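PDB 3FP0: trichothecene 15-O-acetyltransferase TRI3 from Fusarium sporotrichioides, which transfers an acetyl group to the 15-hydroxyl of trichothecene precursors in the fungal pathway to mycotoxins such as T-2 toxin. Local coordinates for residues D190-R195 and S338-R343; G35-V40 and F353-Q358; A49-Y54 and F467-S472. One frame throughout, in Å; residues are numbered along the deposited sequence.

Contact 1: residues D190-R195 and S338-R343. With FP0 ((3alpha)-15-hydroxy-12,13-epoxytrichothec-9-en-3-yl acetate), chain C.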
loop_
_atom_site.group_PDB
_atom_site.type_symbol
_atom_site.label_atom_id
_atom_site.label_comp_id
_atom_site.label_asym_id
_atom_site.label_seq_id
_atom_site.Cartn_x
_atom_site.Cartn_y
_atom_site.Cartn_z
ATOM N N ASP A 190 -3.449 3.664 4.185
ATOM C CA ASP A 190 -3.304 2.626 3.166
ATOM C C ASP A 190 -2.297 3.106 2.102
ATOM O O ASP A 190 -1.647 4.106 2.329
ATOM C CB ASP A 190 -4.651 2.184 2.611
ATOM C CG ASP A 190 -5.417 3.316 1.973
ATOM O OD1 ASP A 190 -4.804 4.347 1.601
ATOM O OD2 ASP A 190 -6.638 3.167 1.869
ATOM N N GLY A 191 -2.151 2.376 0.990
ATOM C CA GLY A 191 -1.252 2.766 -0.114
ATOM C C GLY A 191 -1.587 4.110 -0.748
ATOM O O GLY A 191 -0.709 4.789 -1.309
ATOM N N ILE A 192 -2.860 4.509 -0.655
ATOM C CA ILE A 192 -3.304 5.777 -1.230
ATOM C C ILE A 192 -2.812 6.918 -0.316
ATOM O O ILE A 192 -2.049 7.809 -0.758
ATOM C CB ILE A 192 -4.857 5.824 -1.407
ATOM C CG1 ILE A 192 -5.367 4.703 -2.337
ATOM C CG2 ILE A 192 -5.338 7.247 -1.848
ATOM C CD1 ILE A 192 -4.713 4.604 -3.674
ATOM N N GLY A 193 -3.243 6.863 0.952
ATOM C CA GLY A 193 -2.843 7.832 1.972
ATOM C C GLY A 193 -1.333 8.015 2.092
ATOM O O GLY A 193 -0.838 9.167 2.172
ATOM N N CYS A 194 -0.590 6.904 2.105
ATOM C CA CYS A 194 0.850 6.992 2.305
ATOM C C CYS A 194 1.507 7.677 1.098
ATOM O O CYS A 194 2.360 8.559 1.270
ATOM C CB CYS A 194 1.459 5.613 2.519
ATOM S SG CYS A 194 3.119 5.703 3.209
ATOM N N ARG A 195 1.105 7.278 -0.116
ATOM C CA ARG A 195 1.568 7.957 -1.330
ATOM C C ARG A 195 1.193 9.429 -1.368
ATOM O O ARG A 195 2.013 10.252 -1.826
ATOM C CB ARG A 195 1.015 7.295 -2.603
ATOM C CG ARG A 195 1.840 6.090 -3.089
ATOM C CD ARG A 195 1.269 5.381 -4.350
ATOM N NE ARG A 195 0.558 4.206 -3.868
ATOM C CZ ARG A 195 0.765 2.910 -4.118
ATOM N NH1 ARG A 195 1.615 2.395 -5.021
ATOM N NH2 ARG A 195 -0.005 2.091 -3.446
ATOM N N SER A 338 -8.694 -6.491 -2.794
ATOM C CA SER A 338 -8.973 -5.246 -2.093
ATOM C C SER A 338 -9.203 -4.134 -3.090
ATOM O O SER A 338 -8.688 -4.152 -4.213
ATOM C CB SER A 338 -7.814 -4.873 -1.164
ATOM O OG SER A 338 -6.653 -4.702 -1.953
ATOM N N VAL A 339 -9.972 -3.157 -2.651
ATOM C CA VAL A 339 -10.327 -2.005 -3.446
ATOM C C VAL A 339 -10.278 -0.725 -2.558
ATOM O O VAL A 339 -10.615 -0.746 -1.361
ATOM C CB VAL A 339 -11.695 -2.193 -4.263
ATOM C CG1 VAL A 339 -11.957 -3.702 -4.678
ATOM C CG2 VAL A 339 -12.888 -1.685 -3.540
ATOM N N ASP A 340 -9.791 0.363 -3.138
ATOM C CA ASP A 340 -9.852 1.661 -2.490
ATOM C C ASP A 340 -11.364 1.994 -2.203
ATOM O O ASP A 340 -12.233 1.922 -3.095
ATOM C CB ASP A 340 -9.135 2.693 -3.387
ATOM C CG ASP A 340 -9.337 4.112 -2.938
ATOM O OD1 ASP A 340 -9.752 4.324 -1.800
ATOM O OD2 ASP A 340 -9.075 5.026 -3.748
ATOM N N GLY A 341 -11.668 2.274 -0.944
ATOM C CA GLY A 341 -13.036 2.509 -0.508
ATOM C C GLY A 341 -13.494 3.957 -0.488
ATOM O O GLY A 341 -14.602 4.250 -0.049
ATOM N N ARG A 342 -12.631 4.873 -0.920
ATOM C CA ARG A 342 -12.922 6.296 -0.875
ATOM C C ARG A 342 -14.154 6.738 -1.650
ATOM O O ARG A 342 -14.785 7.710 -1.253
ATOM C CB ARG A 342 -11.704 7.114 -1.300
ATOM C CG ARG A 342 -10.608 7.085 -0.228
ATOM C CD ARG A 342 -9.273 7.645 -0.771
ATOM N NE ARG A 342 -8.230 7.672 0.265
ATOM C CZ ARG A 342 -7.610 6.601 0.768
ATOM N NH1 ARG A 342 -7.898 5.370 0.348
ATOM N NH2 ARG A 342 -6.688 6.737 1.713
ATOM N N ARG A 343 -14.530 6.022 -2.716
ATOM C CA ARG A 343 -15.727 6.428 -3.481
ATOM C C ARG A 343 -17.025 6.303 -2.655
ATOM O O ARG A 343 -18.037 6.912 -3.014
ATOM C CB ARG A 343 -15.850 5.707 -4.832
ATOM C CG ARG A 343 -16.284 4.241 -4.734
ATOM C CD ARG A 343 -16.201 3.524 -6.106
HETATM C C2 FP0 C . -5.515 -7.402 3.690
HETATM C C6 FP0 C . -3.837 -5.660 2.000
HETATM C C5 FP0 C . -5.079 -5.161 2.822
HETATM C C4 FP0 C . -6.403 -5.631 2.203
HETATM C C3 FP0 C . -6.725 -7.021 2.822
HETATM C C11 FP0 C . -3.904 -7.191 1.780
HETATM C C10 FP0 C . -2.532 -7.766 1.372
HETATM C C9 FP0 C . -1.358 -7.088 1.522
HETATM C C8 FP0 C . -1.290 -5.660 2.007
HETATM C C12 FP0 C . -5.161 -5.991 4.122
HETATM C C13 FP0 C . -4.282 -5.752 5.313
HETATM O O4 FP0 C . -8.885 -7.124 1.178
HETATM C C17 FP0 C . -8.060 -8.018 1.006
HETATM C C18 FP0 C . -8.093 -9.102 -0.040
HETATM O O3 FP0 C . -6.935 -8.052 1.861
HETATM O O2 FP0 C . -5.711 -5.467 5.328
HETATM O O1 FP0 C . -4.421 -7.941 2.913
HETATM C C14 FP0 C . -5.147 -3.626 2.992
HETATM C C7 FP0 C . -2.550 -5.335 2.791
HETATM C C15 FP0 C . -3.886 -5.024 0.607
HETATM O O12 FP0 C . -3.261 -3.731 0.522
HETATM C C16 FP0 C . -0.050 -7.735 1.180
#
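Ile192, in the first turn of helix 191-204, faces Asp340, the last residue of strand 333-340, with their CA atoms 7.8 Å apart. The side chains of Asp190, Ile192, Asp340 and Arg342 bridge the space between the backbones. At Asp340 the chain leaves the strand through an Asx turn: OD1 accepts from the backbone N of Arg342, and Arg342 NH1 meets the same oxygen from the opposite face of the carboxylate.

Asp190 caps the helix. With chi1 at 60°, its CG sits between the backbone N and carbonyl carbon, which brings OD1 back over the helix start to accept from Ile192 N and Gly193 N. The guanidinium of Arg342 then grips the carboxylate end-on. Arg342 NH1 gives Asp190 OD2 a nearly straight bond of 3.0 Å on the syn side and in the guanidinium plane; Arg342 NH2 reaches Asp190 OD1, also at 3.0 Å, but is more bent, in keeping with planes that stand 46° apart. Asp190 OD2 has further donors in Cys357 N and Gln358 NE2, while Arg342 NH2 also bonds Phe353 O, so both groups are fixed in rotation. Arginine suits this place: its extended chain from CG to NE spans the gap, and NH1 serves both aspartates. Ile192 lays CG2 over one guanidinium face, 3.5 Å from Arg342 CZ.

Asp190 is the aspartate of an HxxxD sequence. In acyltransferases of this clan the aspartate is typically structural, salt-bridged to an arginine, and this geometry is consistent with that role. Strand 333-340 pairs with strand 358-365, while Cys194 packs helix 191-204 against Leu53 and Ile55 of strand 53-61.

Contact 2: residues G35-V40 and F353-Q358. With FP0 ((3alpha)-15-hydroxy-12,13-epoxytrichothec-9-en-3-yl acetate), chain C.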
loop_
_atom_site.group_PDB
_atom_site.type_symbol
_atom_site.label_atom_id
_atom_site.label_comp_id
_atom_site.label_asym_id
_atom_site.label_seq_id
_atom_site.Cartn_x
_atom_site.Cartn_y
_atom_site.Cartn_z
ATOM N N GLY A 35 -11.879 -2.381 10.645
ATOM C CA GLY A 35 -11.766 -2.946 9.321
ATOM C C GLY A 35 -10.353 -3.410 9.099
ATOM O O GLY A 35 -9.738 -3.995 9.988
ATOM N N ALA A 36 -9.817 -3.113 7.918
ATOM C CA ALA A 36 -8.446 -3.562 7.584
ATOM C C ALA A 36 -7.405 -3.058 8.576
ATOM O O ALA A 36 -6.347 -3.679 8.708
ATOM C CB ALA A 36 -8.077 -3.130 6.176
ATOM N N GLU A 37 -7.681 -1.965 9.293
ATOM C CA GLU A 37 -6.723 -1.567 10.360
ATOM C C GLU A 37 -6.528 -2.680 11.389
ATOM O O GLU A 37 -5.425 -2.884 11.887
ATOM C CB GLU A 37 -7.157 -0.286 11.075
ATOM C CG GLU A 37 -7.135 0.978 10.187
ATOM C CD GLU A 37 -7.839 2.168 10.843
ATOM O OE1 GLU A 37 -8.645 1.955 11.779
ATOM O OE2 GLU A 37 -7.638 3.294 10.363
ATOM N N ALA A 38 -7.598 -3.417 11.685
ATOM C CA ALA A 38 -7.534 -4.403 12.752
ATOM C C ALA A 38 -6.696 -5.580 12.289
ATOM O O ALA A 38 -6.058 -6.231 13.109
ATOM C CB ALA A 38 -8.932 -4.846 13.169
ATOM N N ILE A 39 -6.689 -5.831 10.977
ATOM C CA ILE A 39 -5.827 -6.884 10.408
ATOM C C ILE A 39 -4.347 -6.482 10.550
ATOM O O ILE A 39 -3.576 -7.215 11.154
ATOM C CB ILE A 39 -6.134 -7.241 8.919
ATOM C CG1 ILE A 39 -7.598 -7.726 8.753
ATOM C CG2 ILE A 39 -5.089 -8.300 8.404
ATOM C CD1 ILE A 39 -8.093 -7.914 7.295
ATOM N N VAL A 40 -3.964 -5.323 10.003
ATOM C CA VAL A 40 -2.566 -4.914 10.071
ATOM C C VAL A 40 -2.084 -4.633 11.488
ATOM O O VAL A 40 -0.895 -4.750 11.773
ATOM C CB VAL A 40 -2.194 -3.715 9.115
ATOM C CG1 VAL A 40 -2.439 -4.152 7.669
ATOM C CG2 VAL A 40 -2.987 -2.477 9.435
ATOM N N PHE A 353 -8.508 11.915 2.304
ATOM C CA PHE A 353 -8.544 10.918 3.372
ATOM C C PHE A 353 -7.253 10.098 3.385
ATOM O O PHE A 353 -6.941 9.417 2.410
ATOM C CB PHE A 353 -9.776 10.005 3.163
ATOM C CG PHE A 353 -10.172 9.212 4.392
ATOM C CD1 PHE A 353 -11.137 9.723 5.305
ATOM C CD2 PHE A 353 -9.608 7.950 4.631
ATOM C CE1 PHE A 353 -11.512 8.981 6.430
ATOM C CE2 PHE A 353 -9.973 7.197 5.748
ATOM C CZ PHE A 353 -10.920 7.714 6.669
ATOM N N TYR A 354 -6.536 10.120 4.506
ATOM C CA TYR A 354 -5.151 9.608 4.583
ATOM C C TYR A 354 -5.037 8.294 5.361
ATOM O O TYR A 354 -4.098 7.517 5.166
ATOM C CB TYR A 354 -4.261 10.678 5.230
ATOM C CG TYR A 354 -3.828 11.709 4.230
ATOM C CD1 TYR A 354 -4.733 12.696 3.777
ATOM C CD2 TYR A 354 -2.528 11.724 3.741
ATOM C CE1 TYR A 354 -4.353 13.635 2.833
ATOM C CE2 TYR A 354 -2.130 12.683 2.793
ATOM C CZ TYR A 354 -3.039 13.623 2.350
ATOM O OH TYR A 354 -2.674 14.603 1.441
ATOM N N ALA A 355 -6.005 8.055 6.245
ATOM C CA ALA A 355 -6.087 6.822 7.021
ATOM C C ALA A 355 -6.492 5.671 6.093
ATOM O O ALA A 355 -6.933 5.922 4.961
ATOM C CB ALA A 355 -7.070 6.988 8.189
ATOM N N MET A 356 -6.325 4.428 6.569
ATOM C CA MET A 356 -6.815 3.239 5.873
ATOM C C MET A 356 -8.265 3.440 5.389
ATOM O O MET A 356 -9.148 3.832 6.164
ATOM C CB MET A 356 -6.754 2.021 6.802
ATOM C CG MET A 356 -7.238 0.703 6.168
ATOM S SD MET A 356 -5.845 -0.107 5.276
ATOM C CE MET A 356 -4.863 -0.657 6.700
ATOM N N CYS A 357 -8.512 3.186 4.106
ATOM C CA CYS A 357 -9.883 3.210 3.599
ATOM C C CYS A 357 -10.002 2.179 2.504
ATOM O O CYS A 357 -9.899 2.501 1.322
ATOM C CB CYS A 357 -10.287 4.596 3.081
ATOM S SG CYS A 357 -12.048 4.665 2.603
ATOM N N GLN A 358 -10.199 0.931 2.913
ATOM C CA GLN A 358 -10.157 -0.185 2.005
ATOM C C GLN A 358 -11.446 -1.023 2.136
ATOM O O GLN A 358 -12.045 -1.109 3.188
ATOM C CB GLN A 358 -8.947 -1.097 2.321
ATOM C CG GLN A 358 -7.628 -0.437 2.044
ATOM C CD GLN A 358 -7.383 -0.341 0.542
ATOM O OE1 GLN A 358 -7.496 -1.350 -0.157
ATOM N NE2 GLN A 358 -7.106 0.874 0.031
HETATM C C2 FP0 C . -5.515 -7.402 3.690
HETATM C C6 FP0 C . -3.837 -5.660 2.000
HETATM C C5 FP0 C . -5.079 -5.161 2.822
HETATM C C4 FP0 C . -6.403 -5.631 2.203
HETATM C C3 FP0 C . -6.725 -7.021 2.822
HETATM C C11 FP0 C . -3.904 -7.191 1.780
HETATM C C10 FP0 C . -2.532 -7.766 1.372
HETATM C C9 FP0 C . -1.358 -7.088 1.522
HETATM C C8 FP0 C . -1.290 -5.660 2.007
HETATM C C12 FP0 C . -5.161 -5.991 4.122
HETATM C C13 FP0 C . -4.282 -5.752 5.313
HETATM O O4 FP0 C . -8.885 -7.124 1.178
HETATM C C17 FP0 C . -8.060 -8.018 1.006
HETATM C C18 FP0 C . -8.093 -9.102 -0.040
HETATM O O3 FP0 C . -6.935 -8.052 1.861
HETATM O O2 FP0 C . -5.711 -5.467 5.328
HETATM O O1 FP0 C . -4.421 -7.941 2.913
HETATM C C14 FP0 C . -5.147 -3.626 2.992
HETATM C C7 FP0 C . -2.550 -5.335 2.791
HETATM C C15 FP0 C . -3.886 -5.024 0.607
HETATM O O12 FP0 C . -3.261 -3.731 0.522
HETATM C C16 FP0 C . -0.050 -7.735 1.180
HETATM O O HOH W 1 -11.745 -2.309 5.699
HETATM O O HOH W 2 -5.319 4.104 9.406
HETATM O O HOH W 3 -9.823 3.929 8.765
#
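Met356 packs its side chain against Ala36, Glu37 and Val40 of the short helix 36-40, joining the loop that leads into strand 358-365 to one wall of the substrate pocket in this acyltransferase of the HxxxD type. Met356 also touches His186, the histidine of that sequence.

The direct contacts are apolar. Bends at chi2 (86°) and chi3 (72°) curl the methionine thioether back along the helix. Its SD lies 3.9 Å from Ala36 CB, and its methyl CE meets Val40 CG2 tip to tip at 3.8 Å. Flexible and unbranched, methionine can follow the helix surface, and the small Ala36 lets it come close. Glu37 slides past Met356 in the opposite direction, its CG 3.6 Å from Met356 CB, so its aliphatic part joins the packing.

Polar contacts between the segments run through three waters. Glu37 OE2 accepts from two of them: one, 2.6 Å away, accepts in turn from Met356 N, and the other donates to Met356 O. The same oxygen is salt-bridged to Arg31, while OE1 accepts from Val34 N, so the long, extended glutamate ties the loop to the chain before the helix. A third water accepts from Ala36 N and donates to Gln358 O. Gln358 turns its amide away from the helix toward Asp190, to whose OD2 its NE2 is bonded.

Contacts with the ligand concern its epoxide. His414 of helix 406-423, which binds 15-deacetylcalonectrin, touches both Ala36 and Ile39. On the ligand side, Ala36 CB lies 3.4 Å from the epoxide oxygen O2 of FP0, and Val40 CG1 lies 3.4 Å from its methylene carbon C13.

Contact 3: residues A49-Y54 and F467-S472. With FP0 ((3alpha)-15-hydroxy-12,13-epoxytrichothec-9-en-3-yl acetate), chain C.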
loop_
_atom_site.group_PDB
_atom_site.type_symbol
_atom_site.label_atom_id
_atom_site.label_comp_id
_atom_site.label_asym_id
_atom_site.label_seq_id
_atom_site.Cartn_x
_atom_site.Cartn_y
_atom_site.Cartn_z
ATOM N N ALA A 49 6.552 -6.119 12.252
ATOM C CA ALA A 49 6.530 -5.365 10.979
ATOM C C ALA A 49 5.870 -6.043 9.775
ATOM O O ALA A 49 6.175 -5.689 8.636
ATOM C CB ALA A 49 7.951 -4.854 10.613
ATOM N N LEU A 50 4.912 -6.945 10.007
ATOM C CA LEU A 50 4.195 -7.565 8.872
ATOM C C LEU A 50 3.375 -6.463 8.189
ATOM O O LEU A 50 2.816 -5.613 8.865
ATOM C CB LEU A 50 3.242 -8.688 9.336
ATOM C CG LEU A 50 2.253 -9.310 8.322
ATOM C CD1 LEU A 50 2.928 -9.970 7.094
ATOM C CD2 LEU A 50 1.296 -10.308 8.998
ATOM N N TYR A 51 3.373 -6.468 6.858
ATOM C CA TYR A 51 2.702 -5.447 6.058
ATOM C C TYR A 51 3.226 -3.990 6.206
ATOM O O TYR A 51 2.629 -3.078 5.613
ATOM C CB TYR A 51 1.176 -5.514 6.318
ATOM C CG TYR A 51 0.539 -6.867 5.938
ATOM C CD1 TYR A 51 1.021 -7.611 4.832
ATOM C CD2 TYR A 51 -0.553 -7.371 6.653
ATOM C CE1 TYR A 51 0.438 -8.878 4.479
ATOM C CE2 TYR A 51 -1.149 -8.605 6.310
ATOM C CZ TYR A 51 -0.669 -9.336 5.225
ATOM O OH TYR A 51 -1.258 -10.524 4.890
ATOM N N ASP A 52 4.364 -3.769 6.869
ATOM C CA ASP A 52 4.976 -2.431 6.897
ATOM C C ASP A 52 5.144 -1.962 5.449
ATOM O O ASP A 52 5.456 -2.775 4.532
ATOM C CB ASP A 52 6.385 -2.444 7.555
ATOM C CG ASP A 52 6.372 -2.188 9.065
ATOM O OD1 ASP A 52 5.304 -2.312 9.744
ATOM O OD2 ASP A 52 7.464 -1.833 9.576
ATOM N N LEU A 53 4.922 -0.666 5.228
ATOM C CA LEU A 53 5.022 -0.085 3.883
ATOM C C LEU A 53 6.402 0.505 3.722
ATOM O O LEU A 53 6.877 1.208 4.629
ATOM C CB LEU A 53 3.955 1.022 3.681
ATOM C CG LEU A 53 2.528 0.576 3.946
ATOM C CD1 LEU A 53 1.496 1.739 3.902
ATOM C CD2 LEU A 53 2.179 -0.488 2.894
ATOM N N TYR A 54 7.033 0.217 2.586
ATOM C CA TYR A 54 8.264 0.881 2.191
ATOM C C TYR A 54 8.058 1.499 0.801
ATOM O O TYR A 54 7.643 0.803 -0.141
ATOM C CB TYR A 54 9.418 -0.110 2.138
ATOM C CG TYR A 54 9.925 -0.554 3.475
ATOM C CD1 TYR A 54 11.012 0.108 4.084
ATOM C CD2 TYR A 54 9.328 -1.633 4.141
ATOM C CE1 TYR A 54 11.528 -0.346 5.317
ATOM C CE2 TYR A 54 9.811 -2.090 5.353
ATOM C CZ TYR A 54 10.906 -1.443 5.943
ATOM O OH TYR A 54 11.419 -1.892 7.131
ATOM N N PHE A 467 6.785 0.521 -4.578
ATOM C CA PHE A 467 5.977 0.357 -3.373
ATOM C C PHE A 467 6.144 -1.057 -2.861
ATOM O O PHE A 467 5.623 -2.000 -3.423
ATOM C CB PHE A 467 4.526 0.673 -3.673
ATOM C CG PHE A 467 3.674 0.869 -2.457
ATOM C CD1 PHE A 467 3.365 2.165 -2.013
ATOM C CD2 PHE A 467 3.114 -0.229 -1.789
ATOM C CE1 PHE A 467 2.573 2.348 -0.889
ATOM C CE2 PHE A 467 2.274 -0.030 -0.669
ATOM C CZ PHE A 467 2.030 1.248 -0.223
ATOM N N VAL A 468 6.892 -1.186 -1.787
ATOM C CA VAL A 468 7.279 -2.511 -1.281
ATOM C C VAL A 468 6.679 -2.764 0.110
ATOM O O VAL A 468 6.770 -1.904 0.977
ATOM C CB VAL A 468 8.821 -2.629 -1.320
ATOM C CG1 VAL A 468 9.329 -3.929 -0.677
ATOM C CG2 VAL A 468 9.302 -2.470 -2.776
ATOM N N VAL A 469 6.087 -3.950 0.322
ATOM C CA VAL A 469 5.398 -4.299 1.587
ATOM C C VAL A 469 6.057 -5.540 2.193
ATOM O O VAL A 469 6.453 -6.454 1.454
ATOM C CB VAL A 469 3.880 -4.502 1.349
ATOM C CG1 VAL A 469 3.095 -4.864 2.624
ATOM C CG2 VAL A 469 3.285 -3.242 0.682
ATOM N N ASN A 470 6.187 -5.567 3.516
ATOM C CA ASN A 470 6.791 -6.753 4.166
ATOM C C ASN A 470 5.862 -7.952 4.072
ATOM O O ASN A 470 4.715 -7.842 4.472
ATOM C CB ASN A 470 7.061 -6.463 5.614
ATOM C CG ASN A 470 8.330 -5.690 5.813
ATOM O OD1 ASN A 470 9.183 -5.530 4.886
ATOM N ND2 ASN A 470 8.486 -5.196 7.026
ATOM N N GLN A 471 6.344 -9.076 3.518
ATOM C CA GLN A 471 5.525 -10.304 3.527
ATOM C C GLN A 471 6.089 -11.357 4.466
ATOM O O GLN A 471 7.212 -11.825 4.258
ATOM C CB GLN A 471 5.381 -10.927 2.138
ATOM C CG GLN A 471 4.619 -12.271 2.167
ATOM C CD GLN A 471 3.116 -12.095 2.456
ATOM O OE1 GLN A 471 2.724 -11.905 3.599
ATOM N NE2 GLN A 471 2.287 -12.235 1.431
ATOM N N SER A 472 5.296 -11.721 5.469
ATOM C CA SER A 472 5.669 -12.768 6.412
ATOM C C SER A 472 4.606 -13.875 6.464
ATOM O O SER A 472 4.632 -14.716 7.362
ATOM C CB SER A 472 5.882 -12.163 7.810
ATOM O OG SER A 472 7.228 -11.725 7.924
HETATM C C2 FP0 C . -5.515 -7.402 3.690
HETATM C C6 FP0 C . -3.837 -5.660 2.000
HETATM C C5 FP0 C . -5.079 -5.161 2.822
HETATM C C4 FP0 C . -6.403 -5.631 2.203
HETATM C C3 FP0 C . -6.725 -7.021 2.822
HETATM C C11 FP0 C . -3.904 -7.191 1.780
HETATM C C10 FP0 C . -2.532 -7.766 1.372
HETATM C C9 FP0 C . -1.358 -7.088 1.522
HETATM C C8 FP0 C . -1.290 -5.660 2.007
HETATM C C12 FP0 C . -5.161 -5.991 4.122
HETATM C C13 FP0 C . -4.282 -5.752 5.313
HETATM O O4 FP0 C . -8.885 -7.124 1.178
HETATM C C17 FP0 C . -8.060 -8.018 1.006
HETATM C C18 FP0 C . -8.093 -9.102 -0.040
HETATM O O3 FP0 C . -6.935 -8.052 1.861
HETATM O O2 FP0 C . -5.711 -5.467 5.328
HETATM O O1 FP0 C . -4.421 -7.941 2.913
HETATM C C14 FP0 C . -5.147 -3.626 2.992
HETATM C C7 FP0 C . -2.550 -5.335 2.791
HETATM C C15 FP0 C . -3.886 -5.024 0.607
HETATM O O12 FP0 C . -3.261 -3.731 0.522
HETATM C C16 FP0 C . -0.050 -7.735 1.180
#
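The Tyr51 ring has Val469 CG1 at its edge. Leu50 CG lies over one face and the trichothecene's C8 over the opposite face, offset toward the rim; Tyr51 CE1 comes within 3.5 Å of the ligand methyl C16. The Tyr51 hydroxyl is hydrogen-bonded to that of Tyr475. Asn470 ND2 lies at the edge of the Tyr54 ring, the amide and ring planes 47° apart; the Tyr54 hydroxyl and Asn470 ND2 both bond Glu142 OE2.

Asn470 suits its place because its amide extends the backbone pairing: ND2 gives Ala49 O a bond of 2.9 Å in the amide plane. That carbonyl also accepts from Asp52 N, on its opposite face, closing the type II turn Ala49-Asp52. Tyr51 N donates to Asn470 O, and Asn470 N to Asp52 O. Beyond them Tyr54 and Val468 form a hydrogen-bonded antiparallel pair, Tyr54 N-Val468 O and Val468 N-Tyr54 O each 2.7 Å. Leu53 and Val469 make the neighbouring non-hydrogen-bonded pair, where one methyl of the branched Leu53, CD2, touches Val469 CG2 and Phe467 CZ.

Strands 53-61 and 457-469 are antiparallel neighbours in a six-stranded mixed sheet, and the turn at their end lines the substrate pocket.

In the fold
Segments of all three contacts touch the bound 15-deacetylcalonectrin, contact 1 through Ser338. Contacts 1 and 2 lie side by side, centres about 8 Å apart, and contact 1 touches the 353-358 loop of contact 2: Gly341 N is 2.9 Å from Cys357 O, a probable hydrogen bond. Contact 3 stands about 16 Å from contact 1 and 15 Å from contact 2, centre to centre. Arg195 joins it to contact 1, CZ lying 3.4 Å from Phe467 CD1; Val40 CG1 reaches Tyr51 CD2 at 3.9 Å from contact 2. Along the chain, contact 1 is nested within both other loops, whereas contacts 2 and 3 cross, and segments far apart in sequence all touch the one ligand.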